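Pyocin-S2 (Pseudomonas aeruginosa, PDB 4QKO) breaks down chromosomal DNA and blocks lipid synthesis in sensitive cells, this chain being its C-terminal HNH nuclease domain, bound here to the immunity protein. Local coordinates at residues Glu90-Val104 / Gly116-His130. Sequence-based numbering, arbitrary orientation.
Sequences EQAGGRIKIEIHHKV and GNLVAVTPKRHIEIH. With MG (magnesium ion), chain O.
H101 and H126 meet at a magnesium ion, their ring planes 78° apart. H101 lies on strand 99-102, antiparallel to strand 118-121. Its CB packs on V121 CG2. H101 CG lies 4.0 Å from V119 CG2, and H101 CD2 meets that methyl at the ring edge, at 3.3 Å. H101 ND1 binds the magnesium at 2.2 Å. CE1 meets the poorly ordered H130 rim to rim. NE2 nears H102 O without a hydrogen bond. H126, from helix 123-130, has CG anti to the backbone N (chi1 -173°), which carries the ring toward the metal. H126 NE2 is a second, longer ligand at 2.7 Å, the ion in its ring plane. A water also binds. H101, H126 and H130 probably bind zinc, as in related nucleases.

R95 NE and NH2 grip both oxygens of E99 side-on, on their syn lone pairs. The two flat groups meet edge to edge in one plane, which fixes the guanidinium. R95 NH2 lies 3.3 Å from H126 ND1. T122, the N-cap, donates from OG1 to E90 OE1 (2.7 Å) and accepts from R125 N. N117 OD1 accepts from V104 N at 2.7 Å, and N117 ND2 donates to V104 O.

The two strands and the helix make the beta-beta-alpha-metal motif of HNH nucleases. I100 and L118, on the sheet face turned from the metal, pack against helix 49-62, and strand 31-32 flanks strand 118-121.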
loop_
_atom_site.group_PDB
_atom_site.type_symbol
_atom_site.label_atom_id
_atom_site.label_comp_id
_atom_site.label_asym_id
_atom_site.label_seq_id
_atom_site.Cartn_x
_atom_site.Cartn_y
_atom_site.Cartn_z
ATOM N N GLU B 90 7.759 4.054 -7.680
ATOM C CA GLU B 90 6.544 3.738 -8.415
ATOM C C GLU B 90 5.361 4.635 -8.071
ATOM O O GLU B 90 4.213 4.410 -8.543
ATOM C CB GLU B 90 6.197 2.256 -8.173
ATOM C CG GLU B 90 7.191 1.290 -8.786
ATOM C CD GLU B 90 7.284 1.402 -10.326
ATOM O OE1 GLU B 90 6.243 1.591 -11.017
ATOM O OE2 GLU B 90 8.393 1.225 -10.894
ATOM N N GLN B 91 5.608 5.608 -7.198
ATOM C CA GLN B 91 4.635 6.627 -6.824
ATOM C C GLN B 91 4.585 7.675 -7.989
ATOM O O GLN B 91 5.577 7.916 -8.699
ATOM C CB GLN B 91 5.012 7.302 -5.506
ATOM C CG GLN B 91 5.112 6.227 -4.372
ATOM C CD GLN B 91 5.403 6.761 -2.999
ATOM O OE1 GLN B 91 5.560 7.937 -2.825
ATOM N NE2 GLN B 91 5.527 5.878 -2.025
ATOM N N ALA B 92 3.422 8.210 -8.223
ATOM C CA ALA B 92 3.260 9.152 -9.322
ATOM C C ALA B 92 2.368 10.146 -8.681
ATOM O O ALA B 92 1.154 9.924 -8.595
ATOM C CB ALA B 92 2.640 8.488 -10.509
ATOM N N GLY B 93 3.080 11.084 -8.023
ATOM C CA GLY B 93 2.544 12.236 -7.337
ATOM C C GLY B 93 1.761 11.846 -6.116
ATOM O O GLY B 93 2.342 11.265 -5.161
ATOM N N GLY B 94 0.443 12.125 -6.207
ATOM C CA GLY B 94 -0.524 11.882 -5.146
ATOM C C GLY B 94 -0.995 10.459 -5.042
ATOM O O GLY B 94 -1.652 10.085 -4.062
ATOM N N ARG B 95 -0.626 9.640 -6.024
ATOM C CA ARG B 95 -1.008 8.222 -6.026
ATOM C C ARG B 95 0.131 7.311 -5.561
ATOM O O ARG B 95 1.159 7.275 -6.223
ATOM C CB ARG B 95 -1.472 7.837 -7.431
ATOM C CG ARG B 95 -2.743 8.613 -7.803
ATOM C CD ARG B 95 -2.876 8.815 -9.321
ATOM N NE ARG B 95 -3.121 7.564 -9.997
ATOM C CZ ARG B 95 -3.106 7.412 -11.311
ATOM N NH1 ARG B 95 -2.847 8.447 -12.116
ATOM N NH2 ARG B 95 -3.355 6.232 -11.825
ATOM N N ILE B 96 -0.035 6.725 -4.363
ATOM C CA ILE B 96 1.002 6.039 -3.679
ATOM C C ILE B 96 0.643 4.572 -3.326
ATOM O O ILE B 96 1.406 3.929 -2.696
ATOM C CB ILE B 96 1.532 6.870 -2.437
ATOM C CG1 ILE B 96 0.454 7.057 -1.377
ATOM C CG2 ILE B 96 1.968 8.263 -2.917
ATOM C CD1 ILE B 96 0.982 7.656 -0.089
ATOM N N LYS B 97 -0.481 4.064 -3.824
ATOM C CA LYS B 97 -0.958 2.709 -3.534
ATOM C C LYS B 97 -1.181 1.917 -4.822
ATOM O O LYS B 97 -1.372 2.501 -5.905
ATOM C CB LYS B 97 -2.239 2.766 -2.712
ATOM C CG LYS B 97 -1.867 2.975 -1.282
ATOM C CD LYS B 97 -3.048 3.325 -0.474
ATOM C CE LYS B 97 -2.719 3.204 1.001
ATOM N NZ LYS B 97 -3.733 2.323 1.611
ATOM N N ILE B 98 -1.064 0.608 -4.712
ATOM C CA ILE B 98 -1.427 -0.296 -5.774
ATOM C C ILE B 98 -2.898 -0.034 -6.183
ATOM O O ILE B 98 -3.844 0.113 -5.317
ATOM C CB ILE B 98 -1.274 -1.757 -5.366
ATOM C CG1 ILE B 98 0.207 -2.227 -5.195
ATOM C CG2 ILE B 98 -1.927 -2.667 -6.359
ATOM C CD1 ILE B 98 1.021 -2.326 -6.487
ATOM N N GLU B 99 -3.103 -0.008 -7.495
ATOM C CA GLU B 99 -4.425 0.188 -8.089
ATOM C C GLU B 99 -4.857 -1.027 -8.898
ATOM O O GLU B 99 -4.064 -1.673 -9.518
ATOM C CB GLU B 99 -4.464 1.455 -8.976
ATOM C CG GLU B 99 -4.130 2.730 -8.184
ATOM C CD GLU B 99 -3.827 3.983 -9.053
ATOM O OE1 GLU B 99 -3.871 3.892 -10.299
ATOM O OE2 GLU B 99 -3.522 5.069 -8.487
ATOM N N ILE B 100 -6.162 -1.296 -8.925
ATOM C CA ILE B 100 -6.737 -2.360 -9.754
ATOM C C ILE B 100 -7.439 -1.737 -10.953
ATOM O O ILE B 100 -8.327 -0.888 -10.750
ATOM C CB ILE B 100 -7.713 -3.172 -8.899
ATOM C CG1 ILE B 100 -6.900 -3.919 -7.856
ATOM C CG2 ILE B 100 -8.474 -4.204 -9.714
ATOM C CD1 ILE B 100 -7.712 -4.621 -6.803
ATOM N N HIS B 101 -6.975 -2.115 -12.159
ATOM C CA HIS B 101 -7.371 -1.568 -13.510
ATOM C C HIS B 101 -8.101 -2.707 -14.241
ATOM O O HIS B 101 -7.782 -3.886 -14.021
ATOM C CB HIS B 101 -6.065 -1.107 -14.248
ATOM C CG HIS B 101 -6.016 -1.193 -15.781
ATOM N ND1 HIS B 101 -6.169 -0.089 -16.613
ATOM C CD2 HIS B 101 -5.638 -2.206 -16.609
ATOM C CE1 HIS B 101 -5.993 -0.448 -17.876
ATOM N NE2 HIS B 101 -5.660 -1.726 -17.901
ATOM N N HIS B 102 -9.026 -2.329 -15.115
ATOM C CA HIS B 102 -9.696 -3.278 -15.979
ATOM C C HIS B 102 -8.960 -3.372 -17.300
ATOM O O HIS B 102 -8.675 -2.364 -17.942
ATOM C CB HIS B 102 -11.113 -2.799 -16.203
ATOM C CG HIS B 102 -11.987 -2.990 -15.011
ATOM N ND1 HIS B 102 -12.018 -2.093 -13.963
ATOM C CD2 HIS B 102 -12.754 -4.033 -14.626
ATOM C CE1 HIS B 102 -12.833 -2.535 -13.022
ATOM N NE2 HIS B 102 -13.295 -3.711 -13.400
ATOM N N LYS B 103 -8.648 -4.559 -17.752
ATOM C CA LYS B 103 -7.974 -4.703 -19.048
ATOM C C LYS B 103 -8.855 -4.320 -20.229
ATOM O O LYS B 103 -8.410 -3.605 -21.124
ATOM C CB LYS B 103 -7.477 -6.117 -19.242
ATOM C CG LYS B 103 -6.682 -6.616 -18.068
ATOM C CD LYS B 103 -5.654 -7.641 -18.499
ATOM C CE LYS B 103 -6.255 -9.005 -18.640
ATOM N NZ LYS B 103 -5.476 -9.747 -19.671
ATOM N N VAL B 104 -10.092 -4.790 -20.216
ATOM C CA VAL B 104 -11.131 -4.385 -21.181
ATOM C C VAL B 104 -12.121 -3.411 -20.545
ATOM O O VAL B 104 -12.709 -3.694 -19.510
ATOM C CB VAL B 104 -11.880 -5.622 -21.737
ATOM C CG1 VAL B 104 -12.952 -5.220 -22.761
ATOM C CG2 VAL B 104 -10.893 -6.604 -22.368
ATOM N N GLY B 116 -10.464 -12.419 -14.707
ATOM C CA GLY B 116 -9.661 -12.369 -15.946
ATOM C C GLY B 116 -9.579 -10.958 -16.571
ATOM O O GLY B 116 -8.788 -10.769 -17.502
ATOM N N ASN B 117 -10.346 -9.980 -16.070
ATOM C CA ASN B 117 -10.321 -8.657 -16.606
ATOM C C ASN B 117 -9.509 -7.711 -15.708
ATOM O O ASN B 117 -9.507 -6.545 -15.982
ATOM C CB ASN B 117 -11.725 -8.037 -16.664
ATOM C CG ASN B 117 -11.830 -6.878 -17.679
ATOM O OD1 ASN B 117 -11.020 -6.754 -18.583
ATOM N ND2 ASN B 117 -12.810 -6.011 -17.491
ATOM N N LEU B 118 -9.059 -8.186 -14.553
ATOM C CA LEU B 118 -8.373 -7.309 -13.603
ATOM C C LEU B 118 -6.868 -7.488 -13.564
ATOM O O LEU B 118 -6.345 -8.578 -13.677
ATOM C CB LEU B 118 -8.943 -7.562 -12.252
ATOM C CG LEU B 118 -10.437 -7.399 -12.161
ATOM C CD1 LEU B 118 -10.801 -7.673 -10.754
ATOM C CD2 LEU B 118 -10.890 -6.030 -12.568
ATOM N N VAL B 119 -6.187 -6.369 -13.422
ATOM C CA VAL B 119 -4.745 -6.356 -13.090
ATOM C C VAL B 119 -4.421 -5.388 -11.926
ATOM O O VAL B 119 -5.081 -4.381 -11.733
ATOM C CB VAL B 119 -3.858 -5.971 -14.283
ATOM C CG1 VAL B 119 -3.683 -7.130 -15.245
ATOM C CG2 VAL B 119 -4.413 -4.795 -15.027
ATOM N N ALA B 120 -3.341 -5.669 -11.176
ATOM C CA ALA B 120 -2.869 -4.793 -10.144
ATOM C C ALA B 120 -1.696 -4.094 -10.807
ATOM O O ALA B 120 -0.799 -4.775 -11.323
ATOM C CB ALA B 120 -2.397 -5.544 -8.909
ATOM N N VAL B 121 -1.741 -2.764 -10.744
ATOM C CA VAL B 121 -0.670 -1.903 -11.292
ATOM C C VAL B 121 -0.196 -0.850 -10.327
ATOM O O VAL B 121 -0.960 -0.332 -9.525
ATOM C CB VAL B 121 -1.108 -1.193 -12.561
ATOM C CG1 VAL B 121 -1.099 -2.215 -13.695
ATOM C CG2 VAL B 121 -2.492 -0.615 -12.436
ATOM N N THR B 122 1.058 -0.459 -10.484
ATOM C CA THR B 122 1.495 0.717 -9.753
ATOM C C THR B 122 0.989 1.958 -10.465
ATOM O O THR B 122 0.713 1.909 -11.672
ATOM C CB THR B 122 3.012 0.814 -9.685
ATOM O OG1 THR B 122 3.542 1.082 -10.991
ATOM C CG2 THR B 122 3.621 -0.424 -9.145
ATOM N N PRO B 123 0.913 3.098 -9.743
ATOM C CA PRO B 123 0.586 4.397 -10.353
ATOM C C PRO B 123 1.520 4.785 -11.516
ATOM O O PRO B 123 1.060 5.190 -12.617
ATOM C CB PRO B 123 0.696 5.356 -9.164
ATOM C CG PRO B 123 0.211 4.471 -8.046
ATOM C CD PRO B 123 0.967 3.198 -8.270
ATOM N N LYS B 124 2.800 4.600 -11.336
ATOM C CA LYS B 124 3.714 5.023 -12.375
ATOM C C LYS B 124 3.407 4.203 -13.628
ATOM O O LYS B 124 3.381 4.744 -14.731
ATOM C CB LYS B 124 5.151 4.873 -11.969
ATOM C CG LYS B 124 6.176 4.783 -13.117
ATOM C CD LYS B 124 7.587 4.559 -12.523
ATOM C CE LYS B 124 8.715 4.367 -13.562
ATOM N NZ LYS B 124 8.473 3.262 -14.576
ATOM N N ARG B 125 3.165 2.912 -13.470
ATOM C CA ARG B 125 2.960 2.094 -14.652
ATOM C C ARG B 125 1.613 2.432 -15.295
ATOM O O ARG B 125 1.518 2.534 -16.547
ATOM C CB ARG B 125 3.137 0.601 -14.339
ATOM C CG ARG B 125 3.024 -0.345 -15.516
ATOM C CD ARG B 125 4.069 -0.112 -16.608
ATOM N NE ARG B 125 3.684 -0.857 -17.803
ATOM C CZ ARG B 125 4.078 -0.576 -19.043
ATOM N NH1 ARG B 125 4.921 0.428 -19.309
ATOM N NH2 ARG B 125 3.644 -1.318 -20.048
ATOM N N HIS B 126 0.584 2.678 -14.497
ATOM C CA HIS B 126 -0.691 3.063 -15.082
ATOM C C HIS B 126 -0.610 4.314 -15.936
ATOM O O HIS B 126 -1.117 4.374 -17.054
ATOM C CB HIS B 126 -1.734 3.289 -13.983
ATOM C CG HIS B 126 -3.123 3.530 -14.510
ATOM N ND1 HIS B 126 -3.618 4.797 -14.782
ATOM C CD2 HIS B 126 -4.125 2.657 -14.803
ATOM C CE1 HIS B 126 -4.869 4.694 -15.183
ATOM N NE2 HIS B 126 -5.196 3.409 -15.225
ATOM N N ILE B 127 0.032 5.324 -15.420
ATOM C CA ILE B 127 0.173 6.568 -16.133
ATOM C C ILE B 127 0.972 6.408 -17.421
ATOM O O ILE B 127 0.746 7.198 -18.361
ATOM C CB ILE B 127 0.849 7.611 -15.238
ATOM C CG1 ILE B 127 -0.144 8.106 -14.199
ATOM C CG2 ILE B 127 1.417 8.773 -16.042
ATOM C CD1 ILE B 127 0.540 8.768 -13.036
ATOM N N GLU B 128 1.875 5.406 -17.476
ATOM C CA GLU B 128 2.677 5.161 -18.675
ATOM C C GLU B 128 1.761 4.782 -19.802
ATOM O O GLU B 128 1.992 5.116 -20.969
ATOM C CB GLU B 128 3.757 4.097 -18.466
ATOM C CG GLU B 128 4.940 4.629 -17.629
ATOM C CD GLU B 128 6.086 3.622 -17.355
ATOM O OE1 GLU B 128 5.934 2.391 -17.407
ATOM O OE2 GLU B 128 7.189 4.089 -17.067
ATOM N N ILE B 129 0.682 4.119 -19.441
ATOM C CA ILE B 129 -0.295 3.676 -20.440
ATOM C C ILE B 129 -1.301 4.765 -20.891
ATOM O O ILE B 129 -1.643 4.856 -22.088
ATOM C CB ILE B 129 -1.068 2.423 -19.918
ATOM C CG1 ILE B 129 -0.076 1.353 -19.398
ATOM C CG2 ILE B 129 -1.909 1.861 -21.050
ATOM C CD1 ILE B 129 -0.706 0.293 -18.507
ATOM N N HIS B 130 -1.767 5.562 -19.933
ATOM C CA HIS B 130 -3.002 6.371 -20.079
ATOM C C HIS B 130 -2.875 7.902 -20.123
ATOM O O HIS B 130 -3.894 8.565 -20.314
ATOM C CB HIS B 130 -3.960 6.088 -18.905
ATOM C CG HIS B 130 -4.616 4.768 -18.963
ATOM N ND1 HIS B 130 -3.956 3.616 -18.609
ATOM C CD2 HIS B 130 -5.876 4.405 -19.301
ATOM C CE1 HIS B 130 -4.782 2.590 -18.730
ATOM N NE2 HIS B 130 -5.951 3.041 -19.156
HETATM MG MG MG O . -7.102 1.537 -15.482
HETATM O O HOH W 1 6.529 1.146 -13.676
HETATM O O HOH W 2 -9.086 0.860 -15.166
#